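PDB 3UOE: dehydrogenase from Sinorhizobium meliloti, which probably acts as an oxidoreductase of the LDH2/MDH2 (malate/L-lactate dehydrogenase) family, though its substrate is not established. Local coordinates for residues 250-253 with 254-258; 70-73 with 74-78; 24-27 with 28-32; 77-81 with 82-86. All blocks are in the same frame, centred on the assembly; numbering follows the deposited sequence.

Contacts 2, 3 and 4 lie near one another, round helices 28-41 and 72-80; contact 1 is remote, on helix 246-264. Contacts 2 and 4 overlap on helix 72-80, sharing S77 and R78, and have centres about 9 Å apart: the first covers the start of the helix, the second its C-terminal end and the exit loop. Contact 3, where strand 23-26 turns into helix 28-41, lies about 6 Å from contact 2 at the nearest atoms; L72 and L76 of contact 2 rest on helix 28-41. Contact 1, at the subunit interface, is centred about 28 Å from contact 2 and 37 Å from contact 3.

Contact 1: residues 250-253 with 254-258; sequences YGLG and LAIEL
L254 and Y250 lie side by side one helical turn apart, pointing the same way. The touching branch of the leucine is CD2, which meets the far end of the tyrosine: L254 CD2 is 3.8 Å from Y250 OH and 4.1 Å from Y250 CZ, an oblique approach to the ring. Both side chains start with CG turned away from the backbone N (chi1 154° for Y250, -173° for L254), which lets them run alongside each other. A tyrosine suits this place because its ring can pack against leucine while its hydroxyl reaches across the interface, where OH is hydrogen-bonded to the backbone oxygen of A323 of the second subunit. L254 itself also packs on F193 of that subunit.

G253 carries no side chain, yet its backbone is deeply engaged. Its carbonyl O accepts from E257 N at 3.0 Å and also receives ND2 of N180, whose amide further bonds to OE1 of E257. The carboxylate of E257 is held in addition by the backbone N atoms of G178 and A269, making three donors, which would be expected to ease the burial of a carboxylate.

On another flank L252 CG approaches I256 CD1 at 4.3 Å, a loose apolar contact between two residues suited to a buried face. Beneath these side chains runs the usual ladder: L254 N to Y250 O at 2.9 Å, then A255 N to G251 O and I256 N to L252 O. This is a regular i to i+4 alpha-helix, buried at the dimer interface.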
# COMPACT_ATOMS: atom_id res chain seq x y z
N TYR A 250 -6.45 7.28 -4.74
CA TYR A 250 -7.59 7.48 -3.87
C TYR A 250 -7.97 6.16 -3.21
O TYR A 250 -8.13 6.09 -1.99
CB TYR A 250 -8.76 8.05 -4.67
CG TYR A 250 -10.13 7.76 -4.11
CD1 TYR A 250 -10.52 8.22 -2.85
CD2 TYR A 250 -11.07 7.04 -4.87
CE1 TYR A 250 -11.80 7.96 -2.35
CE2 TYR A 250 -12.34 6.78 -4.38
CZ TYR A 250 -12.70 7.24 -3.13
OH TYR A 250 -13.96 6.97 -2.66
N GLY A 251 -8.09 5.11 -4.01
CA GLY A 251 -8.35 3.78 -3.48
C GLY A 251 -7.41 3.46 -2.33
O GLY A 251 -7.83 3.00 -1.27
N LEU A 252 -6.13 3.74 -2.53
CA LEU A 252 -5.11 3.38 -1.55
C LEU A 252 -5.19 4.23 -0.29
O LEU A 252 -5.09 3.71 0.82
CB LEU A 252 -3.71 3.49 -2.16
CG LEU A 252 -2.65 2.79 -1.31
CD1 LEU A 252 -2.85 1.26 -1.36
CD2 LEU A 252 -1.24 3.17 -1.76
N GLY A 253 -5.38 5.54 -0.46
CA GLY A 253 -5.51 6.45 0.67
C GLY A 253 -6.68 6.06 1.55
O GLY A 253 -6.57 6.07 2.78
N LEU A 254 -7.79 5.70 0.91
CA LEU A 254 -9.02 5.30 1.60
C LEU A 254 -8.86 3.96 2.31
O LEU A 254 -9.33 3.80 3.44
CB LEU A 254 -10.19 5.23 0.61
CG LEU A 254 -11.55 4.97 1.27
CD1 LEU A 254 -11.85 6.05 2.31
CD2 LEU A 254 -12.68 4.89 0.23
N ALA A 255 -8.20 3.00 1.66
CA ALA A 255 -7.86 1.74 2.31
C ALA A 255 -7.10 2.04 3.61
O ALA A 255 -7.47 1.54 4.67
CB ALA A 255 -7.03 0.85 1.39
N ILE A 256 -6.06 2.85 3.50
CA ILE A 256 -5.26 3.20 4.67
C ILE A 256 -6.14 3.79 5.77
O ILE A 256 -6.07 3.37 6.93
CB ILE A 256 -4.13 4.17 4.29
CG1 ILE A 256 -3.14 3.47 3.35
CG2 ILE A 256 -3.41 4.69 5.53
CD1 ILE A 256 -2.15 4.37 2.70
N GLU A 257 -6.98 4.74 5.39
CA GLU A 257 -7.91 5.38 6.32
C GLU A 257 -8.68 4.33 7.12
O GLU A 257 -8.76 4.39 8.35
CB GLU A 257 -8.91 6.25 5.54
CG GLU A 257 -9.81 7.10 6.41
CD GLU A 257 -9.10 8.34 6.90
OE1 GLU A 257 -8.48 9.03 6.06
OE2 GLU A 257 -9.14 8.62 8.13
N LEU A 258 -9.24 3.36 6.40
CA LEU A 258 -10.13 2.37 6.99
C LEU A 258 -9.36 1.37 7.84
O LEU A 258 -9.81 1.02 8.92
CB LEU A 258 -10.90 1.64 5.88
CG LEU A 258 -11.70 2.54 4.93
CD1 LEU A 258 -12.12 1.80 3.67
CD2 LEU A 258 -12.91 3.14 5.64

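Contact 2: residues 70-73 with 74-78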
# COMPACT_ATOMS: atom_id res chain seq x y z
N GLN A 70 9.67 22.75 10.80
CA GLN A 70 8.46 23.58 10.83
C GLN A 70 7.40 22.93 11.70
O GLN A 70 6.46 23.58 12.16
CB GLN A 70 7.93 23.88 9.42
CG GLN A 70 7.20 22.72 8.74
CD GLN A 70 6.74 23.05 7.31
OE1 GLN A 70 7.52 23.56 6.50
NE2 GLN A 70 5.48 22.74 7.01
N ARG A 71 7.57 21.64 11.97
CA ARG A 71 6.66 20.89 12.84
C ARG A 71 6.90 21.15 14.32
O ARG A 71 6.03 20.88 15.15
CB ARG A 71 6.85 19.39 12.61
CG ARG A 71 6.57 18.95 11.21
CD ARG A 71 5.11 19.04 10.93
NE ARG A 71 4.81 18.59 9.59
CZ ARG A 71 3.63 18.13 9.20
NH1 ARG A 71 2.64 18.05 10.07
NH2 ARG A 71 3.45 17.74 7.94
N LEU A 72 8.07 21.66 14.68
CA LEU A 72 8.46 21.68 16.09
C LEU A 72 7.63 22.61 17.00
O LEU A 72 7.19 22.19 18.08
CB LEU A 72 9.96 21.94 16.25
CG LEU A 72 10.53 21.93 17.67
CD1 LEU A 72 10.23 20.60 18.39
CD2 LEU A 72 12.03 22.24 17.66
N PRO A 73 7.41 23.87 16.57
CA PRO A 73 6.73 24.83 17.44
C PRO A 73 5.36 24.34 17.91
O PRO A 73 4.95 24.61 19.04
CB PRO A 73 6.58 26.07 16.55
CG PRO A 73 7.73 25.96 15.59
CD PRO A 73 7.82 24.48 15.30
N LEU A 74 4.67 23.60 17.04
CA LEU A 74 3.36 23.09 17.39
C LEU A 74 3.49 22.04 18.51
O LEU A 74 2.77 22.09 19.51
CB LEU A 74 2.67 22.53 16.14
CG LEU A 74 1.15 22.68 15.96
CD1 LEU A 74 0.70 24.12 16.15
CD2 LEU A 74 0.74 22.20 14.59
N LEU A 75 4.43 21.11 18.36
CA LEU A 75 4.69 20.13 19.41
C LEU A 75 5.06 20.80 20.74
O LEU A 75 4.55 20.42 21.80
CB LEU A 75 5.81 19.17 18.99
CG LEU A 75 5.57 18.35 17.73
CD1 LEU A 75 6.82 17.54 17.38
CD2 LEU A 75 4.35 17.43 17.88
N LEU A 76 5.95 21.78 20.67
CA LEU A 76 6.35 22.53 21.86
C LEU A 76 5.12 23.14 22.51
O LEU A 76 4.94 23.08 23.72
CB LEU A 76 7.38 23.62 21.50
CG LEU A 76 8.73 23.15 20.94
CD1 LEU A 76 9.62 24.33 20.59
CD2 LEU A 76 9.43 22.21 21.93
N SER A 77 4.25 23.72 21.69
CA SER A 77 3.03 24.35 22.19
C SER A 77 2.09 23.32 22.83
O SER A 77 1.50 23.55 23.89
CB SER A 77 2.33 25.10 21.06
OG SER A 77 1.22 25.82 21.54
N ARG A 78 1.96 22.17 22.18
CA ARG A 78 1.09 21.11 22.67
C ARG A 78 1.59 20.55 24.00
O ARG A 78 0.81 20.18 24.87
CB ARG A 78 0.93 20.01 21.62
CG ARG A 78 0.16 20.45 20.38
CD ARG A 78 -0.02 19.31 19.36
NE ARG A 78 -0.80 18.21 19.93
CZ ARG A 78 -2.13 18.19 19.99
NH1 ARG A 78 -2.85 19.20 19.51
NH2 ARG A 78 -2.74 17.14 20.54
O HOH W 1 4.60 23.75 14.04
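L72 and L76 meet one turn apart, and their branches cross obliquely: L72 CG comes to 3.9 Å from L76 CD1, and L72 CD1 also lies against L76 CG. The two take different first torsions, L72 with CG turned away from its backbone N (chi1 -177°) and L76 with CG turned away from its carbonyl carbon (chi1 -63°), which brings the branched ends together. Leucines fit here because both also pack on L39 of helix 28-41.

The backbone beneath them is satisfied in the helical way. L76 N donates to L72 O at 2.9 Å in a nearly straight bond of 171°, and S77 N donates to P73 O at the same length, but more bent. P73 has no N-H to give, which costs nothing in the first turn of a helix, where amides lack a carbonyl one turn back.

L74 N, by contrast, is served by a water. Water 1 accepts from L74 N at 3.0 Å and donates to Q70 O at 2.7 Å, standing in the place of a direct i to i+4 bond between the two. The polar side chains find partners elsewhere in the same chain: R71 NE bonds to S66 O, Q70 NE2 to G205 O, and S77 OG to a carboxylate oxygen of D278. The whole is an N-terminal helix turn with an early proline and a water-mediated i to i+4 link.

Contact 3: residues 24-27 with 28-32; sequences MRLP and PARLR
L26 lies against both R30 and L31, one delta branch to each. CD2 sits over one face of the R30 guanidinium, 3.5 Å from R30 NH1 and equally close to R30 CD, and the two side chains slant across one another. R30 can reach back this far because its chain is fully extended from CG to NE, with CG turned away from the backbone N (chi1 177°). Arginine is apt at such a partly open edge: its methylenes and flat guanidinium face can cover an apolar methyl. F348 of helix 345-355 touches both L26 and R30.

The other branch, L26 CD1, meets L31 CD2 at 4.1 Å, and here the side chains cross at about a right angle. These two leucines are buried; I341 and L343 of the neighbouring strand 341-344 touch L31 and L26 respectively.

A Pro-Pro pair makes the junction: P27 at the N-cap position and P28 as the first helical residue. P27 CB lies 4.0 Å from P28 CD. The backbone oxygen P27 O receives two weak bonds, from R30 N at 3.0 Å and 126° and from L31 N at 3.4 Å. P28 opens the helix, a place where its missing N-H is not needed.

The turn is thus joined mainly by apolar contact, with P27 O taking two weak bonds; the rings of P27 and P28 restrict the backbone where strand 24-26 and helix 28-32 meet at 92°.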
# COMPACT_ATOMS: atom_id res chain seq x y z
N MSE A 24 18.12 30.63 5.68
CA MSE A 24 19.45 30.56 6.27
C MSE A 24 19.93 29.13 6.17
O MSE A 24 19.13 28.20 6.23
CB MSE A 24 19.42 30.95 7.73
CG MSE A 24 18.65 32.19 8.04
SE MSE A 24 19.22 32.81 9.79
CE MSE A 24 20.90 33.67 9.28
N ARG A 25 21.24 28.97 6.03
CA ARG A 25 21.85 27.65 6.07
C ARG A 25 22.59 27.48 7.40
O ARG A 25 23.39 28.33 7.78
CB ARG A 25 22.80 27.46 4.89
CG ARG A 25 23.46 26.10 4.82
CD ARG A 25 23.87 25.76 3.39
NE ARG A 25 24.55 26.86 2.74
CZ ARG A 25 25.87 27.04 2.73
NH1 ARG A 25 26.67 26.17 3.34
NH2 ARG A 25 26.39 28.09 2.11
N LEU A 26 22.31 26.39 8.09
CA LEU A 26 22.90 26.13 9.40
C LEU A 26 23.44 24.71 9.50
O LEU A 26 22.97 23.81 8.80
CB LEU A 26 21.85 26.35 10.49
CG LEU A 26 21.50 27.82 10.75
CD1 LEU A 26 20.00 28.08 10.65
CD2 LEU A 26 22.04 28.27 12.10
N PRO A 27 24.46 24.51 10.36
CA PRO A 27 24.97 23.17 10.68
C PRO A 27 23.90 22.32 11.35
O PRO A 27 23.27 22.80 12.30
CB PRO A 27 26.09 23.45 11.69
CG PRO A 27 26.42 24.89 11.54
CD PRO A 27 25.17 25.57 11.08
N PRO A 28 23.70 21.08 10.89
CA PRO A 28 22.70 20.19 11.48
C PRO A 28 22.84 20.06 13.00
O PRO A 28 21.84 20.09 13.72
CB PRO A 28 23.00 18.84 10.81
CG PRO A 28 23.59 19.20 9.51
CD PRO A 28 24.35 20.48 9.71
N ALA A 29 24.08 19.93 13.48
CA ALA A 29 24.30 19.76 14.92
C ALA A 29 23.74 20.93 15.71
O ALA A 29 23.20 20.74 16.80
CB ALA A 29 25.78 19.55 15.23
N ARG A 30 23.85 22.13 15.16
CA ARG A 30 23.33 23.32 15.85
C ARG A 30 21.81 23.26 16.01
O ARG A 30 21.27 23.52 17.08
CB ARG A 30 23.74 24.60 15.12
CG ARG A 30 23.17 25.87 15.74
CD ARG A 30 23.62 27.13 15.01
NE ARG A 30 23.08 28.35 15.62
CZ ARG A 30 23.41 29.59 15.25
NH1 ARG A 30 24.28 29.78 14.27
NH2 ARG A 30 22.87 30.63 15.88
N LEU A 31 21.11 22.92 14.92
CA LEU A 31 19.66 22.80 14.94
C LEU A 31 19.23 21.65 15.84
O LEU A 31 18.25 21.76 16.58
CB LEU A 31 19.12 22.58 13.53
CG LEU A 31 19.39 23.73 12.55
CD1 LEU A 31 18.72 23.46 11.21
CD2 LEU A 31 18.92 25.06 13.14
N ARG A 32 19.94 20.53 15.77
CA ARG A 32 19.64 19.42 16.65
C ARG A 32 19.74 19.86 18.11
O ARG A 32 18.82 19.63 18.89
CB ARG A 32 20.55 18.23 16.34
CG ARG A 32 20.62 17.17 17.43
CD ARG A 32 21.06 15.80 16.89
NE ARG A 32 22.01 15.89 15.78
CZ ARG A 32 21.79 15.38 14.57
NH1 ARG A 32 20.66 14.73 14.30
NH2 ARG A 32 22.71 15.52 13.61

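Contact 4: residues 77-81 with 82-86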
# COMPACT_ATOMS: atom_id res chain seq x y z
N SER A 77 4.25 23.72 21.69
CA SER A 77 3.03 24.35 22.19
C SER A 77 2.09 23.32 22.83
O SER A 77 1.50 23.55 23.89
CB SER A 77 2.33 25.10 21.06
OG SER A 77 1.22 25.82 21.54
N ARG A 78 1.96 22.17 22.18
CA ARG A 78 1.09 21.11 22.67
C ARG A 78 1.59 20.55 24.00
O ARG A 78 0.81 20.18 24.87
CB ARG A 78 0.93 20.01 21.62
CG ARG A 78 0.16 20.45 20.38
CD ARG A 78 -0.02 19.31 19.36
NE ARG A 78 -0.80 18.21 19.93
CZ ARG A 78 -2.13 18.19 19.99
NH1 ARG A 78 -2.85 19.20 19.51
NH2 ARG A 78 -2.74 17.14 20.54
N LEU A 79 2.91 20.51 24.14
CA LEU A 79 3.50 20.08 25.39
C LEU A 79 3.19 21.07 26.51
O LEU A 79 2.75 20.68 27.58
CB LEU A 79 5.01 19.93 25.21
CG LEU A 79 5.47 18.71 24.40
CD1 LEU A 79 6.89 18.89 23.90
CD2 LEU A 79 5.31 17.41 25.21
N ASP A 80 3.43 22.35 26.24
CA ASP A 80 3.17 23.42 27.21
C ASP A 80 1.71 23.44 27.66
O ASP A 80 1.39 23.96 28.73
CB ASP A 80 3.48 24.78 26.58
CG ASP A 80 4.96 25.05 26.47
OD1 ASP A 80 5.76 24.47 27.25
OD2 ASP A 80 5.33 25.87 25.60
N LYS A 81 0.82 22.90 26.84
CA LYS A 81 -0.60 23.06 27.10
C LYS A 81 -1.23 21.80 27.64
O LYS A 81 -2.43 21.75 27.87
CB LYS A 81 -1.32 23.54 25.84
CG LYS A 81 -1.00 24.99 25.46
CD LYS A 81 -1.76 25.39 24.20
CE LYS A 81 -1.48 26.83 23.80
NZ LYS A 81 -2.02 27.82 24.77
N GLY A 82 -0.41 20.77 27.85
CA GLY A 82 -0.90 19.52 28.40
C GLY A 82 -1.64 18.65 27.39
O GLY A 82 -2.34 17.70 27.76
N LEU A 83 -1.50 18.98 26.12
CA LEU A 83 -2.09 18.19 25.05
C LEU A 83 -1.14 17.07 24.63
O LEU A 83 -1.57 16.03 24.13
CB LEU A 83 -2.41 19.08 23.86
CG LEU A 83 -3.48 20.14 24.06
CD1 LEU A 83 -3.48 21.06 22.86
CD2 LEU A 83 -4.86 19.50 24.28
N ALA A 84 0.15 17.30 24.82
CA ALA A 84 1.17 16.27 24.63
C ALA A 84 1.82 15.94 25.97
O ALA A 84 2.13 16.84 26.76
CB ALA A 84 2.22 16.72 23.62
N ASN A 85 2.04 14.64 26.18
CA ASN A 85 2.64 14.10 27.39
C ASN A 85 4.14 13.91 27.20
O ASN A 85 4.56 13.11 26.38
CB ASN A 85 1.96 12.77 27.72
CG ASN A 85 2.51 12.10 28.96
OD1 ASN A 85 3.65 12.35 29.37
ND2 ASN A 85 1.72 11.21 29.55
N PRO A 86 4.96 14.65 27.97
CA PRO A 86 6.41 14.69 27.69
C PRO A 86 7.19 13.43 28.05
O PRO A 86 8.30 13.26 27.55
CB PRO A 86 6.90 15.89 28.54
CG PRO A 86 5.91 16.00 29.67
CD PRO A 86 4.58 15.51 29.11
O HOH W 2 -2.98 14.75 22.07
O HOH W 3 1.82 18.24 29.06
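G82 ends helix 72-80 in a Schellman motif: with phi at 77° it leaves the helix, and G82 N donates to L79 O at 3.2 Å from well above the carbonyl plane. Positive phi favours glycine, which has no CB.

At L83 the chain turns back along the helix. L83 N donates to R78 O at 2.9 Å, the second bond of the motif's pair, and A84 N is an additional donor at 3.0 Å, so R78 O is doubly gripped. L83 CB sits over one face of the R78 guanidinium, toward its rim, and the two side chains cross at about a right angle. The group's rotation is fixed by N138, D277 and H280, to which NE and NH1 are bonded. Water 2 lies in plane at its edge, weakly bonded to R78 NH2 and donating to L83 O.

A84, small enough to tuck against the helix, puts CB 3.5 Å from L79 CD2. N85 turns away: its OD1 accepts from the backbone N atoms of T87 and T88, just beyond the segment.

P86 then covers the same leucine branch, its CB 4.0 Å from L79 CD2. Water 3 completes the closure, donating to L79 O at 3.0 Å and to A84 O at 2.7 Å.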